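Local atomic coordinates of probable signal peptide protein (PDB entry 2QGU), a protein that binds phospholipid and probably carries it between membranes through the periplasm. Residues Asp99-Leu104 with Glu175-Gln180; Ser186-Val191 with Leu198-Ala203. The protein carries 13 engineered substitutions. One frame throughout, in Å; residues are numbered along the deposited sequence. Where two conformers were deposited one is given.

Contact 1: Asp99-Leu104 with Glu175-Gln180. Engineered in segment 99-104: S103 (natural residue Thr).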
loop_
_atom_site.group_PDB
_atom_site.type_symbol
_atom_site.label_atom_id
_atom_site.label_comp_id
_atom_site.label_asym_id
_atom_site.label_seq_id
_atom_site.Cartn_x
_atom_site.Cartn_y
_atom_site.Cartn_z
ATOM N N ASP A 99 5.427 -9.172 5.882
ATOM C CA ASP A 99 6.678 -8.421 5.843
ATOM C C ASP A 99 7.294 -8.408 4.443
ATOM O O ASP A 99 7.760 -7.370 3.972
ATOM C CB ASP A 99 7.675 -8.978 6.863
ATOM C CG ASP A 99 7.236 -8.755 8.305
ATOM O OD1 ASP A 99 6.265 -8.008 8.543
ATOM O OD2 ASP A 99 7.875 -9.333 9.210
ATOM N N GLY A 100 7.278 -9.560 3.773
ATOM C CA GLY A 100 7.843 -9.667 2.425
ATOM C C GLY A 100 7.034 -8.910 1.387
ATOM O O GLY A 100 7.595 -8.300 0.478
ATOM N N PHE A 101 5.711 -8.973 1.519
ATOM C CA PHE A 101 4.787 -8.243 0.648
ATOM C C PHE A 101 4.948 -6.726 0.848
ATOM O O PHE A 101 5.056 -5.974 -0.127
ATOM C CB PHE A 101 3.361 -8.743 0.938
ATOM C CG PHE A 101 2.273 -8.178 0.048
ATOM C CD1 PHE A 101 2.524 -7.724 -1.246
ATOM C CD2 PHE A 101 0.960 -8.175 0.512
ATOM C CE1 PHE A 101 1.484 -7.227 -2.037
ATOM C CE2 PHE A 101 -0.083 -7.684 -0.267
ATOM C CZ PHE A 101 0.178 -7.215 -1.542
ATOM N N LYS A 102 5.022 -6.288 2.104
ATOM C CA LYS A 102 5.269 -4.877 2.415
ATOM C C LYS A 102 6.588 -4.399 1.804
ATOM O O LYS A 102 6.636 -3.360 1.150
ATOM C CB LYS A 102 5.257 -4.656 3.922
ATOM C CG LYS A 102 5.578 -3.241 4.350
ATOM C CD LYS A 102 5.535 -3.129 5.862
ATOM C CE LYS A 102 6.213 -1.866 6.333
ATOM N NZ LYS A 102 6.542 -1.972 7.783
ATOM N N SER A 103 7.656 -5.161 2.010
ATOM C CA SER A 103 8.945 -4.824 1.417
ATOM C C SER A 103 8.875 -4.748 -0.110
ATOM O O SER A 103 9.436 -3.834 -0.711
ATOM C CB SER A 103 10.007 -5.834 1.861
ATOM O OG SER A 103 11.211 -5.670 1.126
ATOM N N LEU A 104 8.173 -5.706 -0.717
ATOM C CA LEU A 104 7.991 -5.767 -2.166
ATOM C C LEU A 104 7.341 -4.492 -2.706
ATOM O O LEU A 104 7.805 -3.917 -3.691
ATOM C CB LEU A 104 7.164 -7.011 -2.534
ATOM C CG LEU A 104 6.635 -7.243 -3.956
ATOM C CD1 LEU A 104 7.761 -7.466 -4.938
ATOM C CD2 LEU A 104 5.688 -8.432 -3.979
ATOM N N GLU A 175 -6.181 -6.832 -5.349
ATOM C CA GLU A 175 -6.691 -7.725 -6.392
ATOM C C GLU A 175 -5.573 -8.232 -7.297
ATOM O O GLU A 175 -5.506 -9.424 -7.592
ATOM C CB GLU A 175 -7.792 -7.043 -7.217
ATOM C CG GLU A 175 -8.559 -7.982 -8.156
ATOM C CD GLU A 175 -9.441 -9.011 -7.433
ATOM O OE1 GLU A 175 -9.701 -8.868 -6.217
ATOM O OE2 GLU A 175 -9.885 -9.973 -8.096
ATOM N N THR A 176 -4.695 -7.337 -7.730
ATOM C CA THR A 176 -3.556 -7.733 -8.544
ATOM C C THR A 176 -2.743 -8.801 -7.827
ATOM O O THR A 176 -2.406 -9.837 -8.413
ATOM C CB THR A 176 -2.657 -6.537 -8.859
ATOM O OG1 THR A 176 -3.416 -5.548 -9.564
ATOM C CG2 THR A 176 -1.461 -6.956 -9.704
ATOM N N TYR A 177 -2.441 -8.554 -6.557
ATOM C CA TYR A 177 -1.623 -9.493 -5.800
ATOM C C TYR A 177 -2.371 -10.745 -5.366
ATOM O O TYR A 177 -1.766 -11.806 -5.251
ATOM C CB TYR A 177 -0.889 -8.786 -4.658
ATOM C CG TYR A 177 0.199 -7.896 -5.210
ATOM C CD1 TYR A 177 1.436 -8.426 -5.575
ATOM C CD2 TYR A 177 -0.018 -6.533 -5.414
ATOM C CE1 TYR A 177 2.434 -7.622 -6.109
ATOM C CE2 TYR A 177 0.969 -5.719 -5.948
ATOM C CZ TYR A 177 2.198 -6.267 -6.289
ATOM O OH TYR A 177 3.181 -5.472 -6.819
ATOM N N LYS A 178 -3.684 -10.650 -5.178
ATOM C CA LYS A 178 -4.496 -11.853 -4.971
ATOM C C LYS A 178 -4.313 -12.816 -6.140
ATOM O O LYS A 178 -4.074 -14.019 -5.940
ATOM C CB LYS A 178 -5.979 -11.507 -4.800
ATOM C CG LYS A 178 -6.864 -12.711 -4.496
ATOM C CD LYS A 178 -8.329 -12.305 -4.456
ATOM C CE LYS A 178 -9.244 -13.515 -4.425
ATOM N NZ LYS A 178 -9.208 -14.267 -5.716
ATOM N N ASN A 179 -4.406 -12.293 -7.358
ATOM C CA ASN A 179 -4.278 -13.137 -8.542
ATOM C C ASN A 179 -2.859 -13.653 -8.712
ATOM O O ASN A 179 -2.650 -14.830 -9.012
ATOM C CB ASN A 179 -4.739 -12.392 -9.795
ATOM C CG ASN A 179 -6.220 -12.086 -9.779
ATOM O OD1 ASN A 179 -6.645 -11.046 -10.283
ATOM N ND2 ASN A 179 -7.013 -12.979 -9.204
ATOM N N GLN A 180 -1.885 -12.779 -8.497
ATOM C CA GLN A 180 -0.481 -13.161 -8.612
ATOM C C GLN A 180 -0.128 -14.236 -7.589
ATOM O O GLN A 180 0.510 -15.238 -7.931
ATOM C CB GLN A 180 0.424 -11.939 -8.446
ATOM C CG GLN A 180 1.905 -12.224 -8.601
ATOM C CD GLN A 180 2.717 -10.957 -8.564
ATOM O OE1 GLN A 180 2.673 -10.153 -9.498
ATOM N NE2 GLN A 180 3.450 -10.757 -7.482
#

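Contact 2: Ser186-Val191 with Leu198-Ala203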
loop_
_atom_site.group_PDB
_atom_site.type_symbol
_atom_site.label_atom_id
_atom_site.label_comp_id
_atom_site.label_asym_id
_atom_site.label_seq_id
_atom_site.Cartn_x
_atom_site.Cartn_y
_atom_site.Cartn_z
ATOM N N SER A 186 -0.461 -22.029 -6.597
ATOM C CA SER A 186 -0.855 -23.142 -7.461
ATOM C C SER A 186 0.355 -23.855 -8.063
ATOM O O SER A 186 0.500 -25.074 -7.933
ATOM C CB SER A 186 -1.769 -22.648 -8.584
ATOM O OG SER A 186 -2.128 -23.716 -9.440
ATOM N N LYS A 187 1.228 -23.084 -8.707
ATOM C CA LYS A 187 2.375 -23.628 -9.433
ATOM C C LYS A 187 3.447 -24.221 -8.520
ATOM O O LYS A 187 4.157 -25.153 -8.915
ATOM C CB LYS A 187 2.980 -22.562 -10.344
ATOM C CG LYS A 187 2.161 -22.324 -11.610
ATOM C CD LYS A 187 2.637 -21.113 -12.389
ATOM C CE LYS A 187 1.988 -21.058 -13.767
ATOM N NZ LYS A 187 0.504 -20.945 -13.721
ATOM N N ARG A 188 3.555 -23.687 -7.309
ATOM C CA ARG A 188 4.599 -24.104 -6.366
ATOM C C ARG A 188 4.081 -25.006 -5.246
ATOM O O ARG A 188 4.850 -25.429 -4.377
ATOM C CB ARG A 188 5.339 -22.892 -5.793
ATOM C CG ARG A 188 6.010 -22.046 -6.858
ATOM C CD ARG A 188 6.863 -20.957 -6.249
ATOM N NE ARG A 188 7.375 -20.050 -7.275
ATOM C CZ ARG A 188 8.534 -19.397 -7.191
ATOM N NH1 ARG A 188 9.317 -19.546 -6.131
ATOM N NH2 ARG A 188 8.915 -18.593 -8.175
ATOM N N GLY A 189 2.783 -25.293 -5.261
ATOM C CA GLY A 189 2.214 -26.328 -4.398
ATOM C C GLY A 189 1.929 -25.940 -2.957
ATOM O O GLY A 189 1.795 -26.811 -2.093
ATOM N N GLY A 190 1.827 -24.641 -2.687
ATOM C CA GLY A 190 1.409 -24.198 -1.365
ATOM C C GLY A 190 1.976 -22.879 -0.887
ATOM O O GLY A 190 2.642 -22.164 -1.635
ATOM N N VAL A 191 1.714 -22.587 0.389
ATOM C CA VAL A 191 2.102 -21.326 1.034
ATOM C C VAL A 191 3.615 -21.159 1.122
ATOM O O VAL A 191 4.136 -20.049 0.994
ATOM C CB VAL A 191 1.469 -21.213 2.443
ATOM C CG1 VAL A 191 2.060 -20.034 3.221
ATOM C CG2 VAL A 191 -0.050 -21.083 2.328
ATOM N N LEU A 198 8.211 -14.575 -2.761
ATOM C CA LEU A 198 8.421 -13.229 -2.224
ATOM C C LEU A 198 9.898 -12.950 -1.962
ATOM O O LEU A 198 10.378 -11.852 -2.229
ATOM C CB LEU A 198 7.558 -12.980 -0.985
ATOM C CG LEU A 198 6.051 -12.868 -1.259
ATOM C CD1 LEU A 198 5.283 -12.790 0.054
ATOM C CD2 LEU A 198 5.711 -11.670 -2.139
ATOM N N ASP A 199 10.620 -13.959 -1.473
ATOM C CA ASP A 199 12.066 -13.846 -1.304
ATOM C C ASP A 199 12.755 -13.553 -2.638
ATOM O O ASP A 199 13.608 -12.663 -2.726
ATOM C CB ASP A 199 12.636 -15.118 -0.669
ATOM C CG ASP A 199 12.273 -15.263 0.800
ATOM O OD1 ASP A 199 11.665 -14.334 1.381
ATOM O OD2 ASP A 199 12.591 -16.325 1.379
ATOM N N GLU A 200 12.362 -14.282 -3.682
ATOM C CA GLU A 200 12.897 -14.052 -5.029
ATOM C C GLU A 200 12.630 -12.634 -5.534
ATOM O O GLU A 200 13.522 -11.985 -6.080
ATOM C CB GLU A 200 12.323 -15.070 -6.009
ATOM C CG GLU A 200 12.785 -16.489 -5.757
ATOM C CD GLU A 200 11.978 -17.512 -6.531
ATOM O OE1 GLU A 200 11.189 -17.115 -7.410
ATOM O OE2 GLU A 200 12.127 -18.721 -6.241
ATOM N N ARG A 201 11.402 -12.158 -5.339
ATOM C CA ARG A 201 11.017 -10.832 -5.818
ATOM C C ARG A 201 11.789 -9.733 -5.103
ATOM O O ARG A 201 12.250 -8.776 -5.731
ATOM C CB ARG A 201 9.509 -10.610 -5.667
ATOM C CG ARG A 201 8.658 -11.441 -6.617
ATOM C CD ARG A 201 8.842 -11.020 -8.078
ATOM N NE ARG A 201 8.273 -12.012 -8.990
ATOM C CZ ARG A 201 8.352 -11.972 -10.320
ATOM N NH1 ARG A 201 7.790 -12.936 -11.039
ATOM N NH2 ARG A 201 8.975 -10.974 -10.937
ATOM N N ASN A 202 11.935 -9.879 -3.789
ATOM C CA ASN A 202 12.686 -8.906 -3.010
ATOM C C ASN A 202 14.162 -8.905 -3.359
ATOM O O ASN A 202 14.784 -7.849 -3.393
ATOM C CB ASN A 202 12.443 -9.106 -1.517
ATOM C CG ASN A 202 11.138 -8.482 -1.068
ATOM O OD1 ASN A 202 10.944 -7.270 -1.199
ATOM N ND2 ASN A 202 10.229 -9.301 -0.551
ATOM N N ALA A 203 14.713 -10.081 -3.648
ATOM C CA ALA A 203 16.094 -10.166 -4.117
ATOM C C ALA A 203 16.278 -9.469 -5.469
ATOM O O ALA A 203 17.251 -8.744 -5.668
ATOM C CB ALA A 203 16.549 -11.616 -4.185
#

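Contact 1: Asp99-Leu104 with Glu175-Gln180
F101 CE1 lies over one face of the Y177 ring, 3.5 Å above the plane and off-centre toward the ring atom CG. Y177 CG is its nearest atom, and Y177 CD1 is almost as near. The ring centroids of F101 and Y177 are 5.0 Å apart and the planes make 56°, so the pair is oblique, neither stacked nor T-shaped. F101 CZ reaches past the ring onto the methylene of Y177, with F101 CZ 3.6 Å from Y177 CB. L104 meets the same tyrosine further out: its CD2 methyl lies 4.0 Å from Y177 CE1. L104 was deposited in two conformers, and this methyl contact is therefore less certain.

F101 CG lies anti to the backbone N (chi1 -175°), which carries the ring out from helix 91-114 toward helix 173-188. The side chain of Y177 sets out toward helix 91-114. The backbones stay well separated, with the CA atoms of F101 and Y177 9.2 Å apart, and the side chains bridge this distance. The atoms that meet are carbons, where helix 91-114 packs against helix 173-188 in the helical part of the MlaC fold. F101 also meets the rings of F181, edge-to-face, and F74, which extends the aromatic cluster toward helix 74-82. L104 packs on L198 and L205 of helix 191-206. K102, on the same helix as F101, forms a salt bridge with D65.

Contact 2: Ser186-Val191 with Leu198-Ala203
G189 is the first residue to leave the helical conformation after helix 173-188 and G190 continues the turn, while L198-A203 is regular helix; between the two segments the touching is done by side chains alone, R188 with E200. NH1 and NH2 of the R188 guanidinium each take one oxygen of the E200 carboxylate. R188 NH2 binds E200 OE1 at 2.8 Å, and R188 NH1 binds E200 OE2 at 2.9 Å. Both bonds are fairly straight, near 160° at the hydrogen. The pairing is nevertheless not flat. Each oxygen lies close to the guanidinium plane, but the guanidinium and carboxylate planes are 46° apart. R188 NH2 meets E200 OE1 on its syn side and only moderately out of the carboxylate plane. R188 NH1 meets E200 OE2 from well above that plane. Two stretched side chains reach out to meet each other, and together they span the gap between the two helices.

This is a salt bridge across the corner between two consecutive helices, 173-188 and 191-206, joined by a short turn. The turn starts with a Schellman motif, in which G189 has a positive phi of 81° and two bonds run back into the last helical turn. The bridge lies at the protein surface and E200 is exposed, so solvent probably weakens its electrostatic pull. R188 NH1 has a further, weak hydrogen bond to Q196 OE1, one turn before E200. On another side of the same helix, N202 ND2 makes a weak bond to L198 O at 3.1 Å.

How the contacts relate
Contacts 1 and 2 are in series along the chain, share helix 173-188 and have centres about 11 Å apart. Contact 1 ties this helix to helix 91-114; contact 2 ties its C-terminal end to helix 191-206. The third side of this arrangement joins the contacts directly. N202 OD1 probably accepts a hydrogen bond from S103 OG, an engineered serine, at 2.8 Å, and N202 ND2 probably donates one to G100 O at 3.0 Å. Contact 1 is the inner one: the F101 side chain is about 7 Å from the bound phosphatidylethanolamine. Contact 2 is peripheral, its centre about 20 Å from the chain centre.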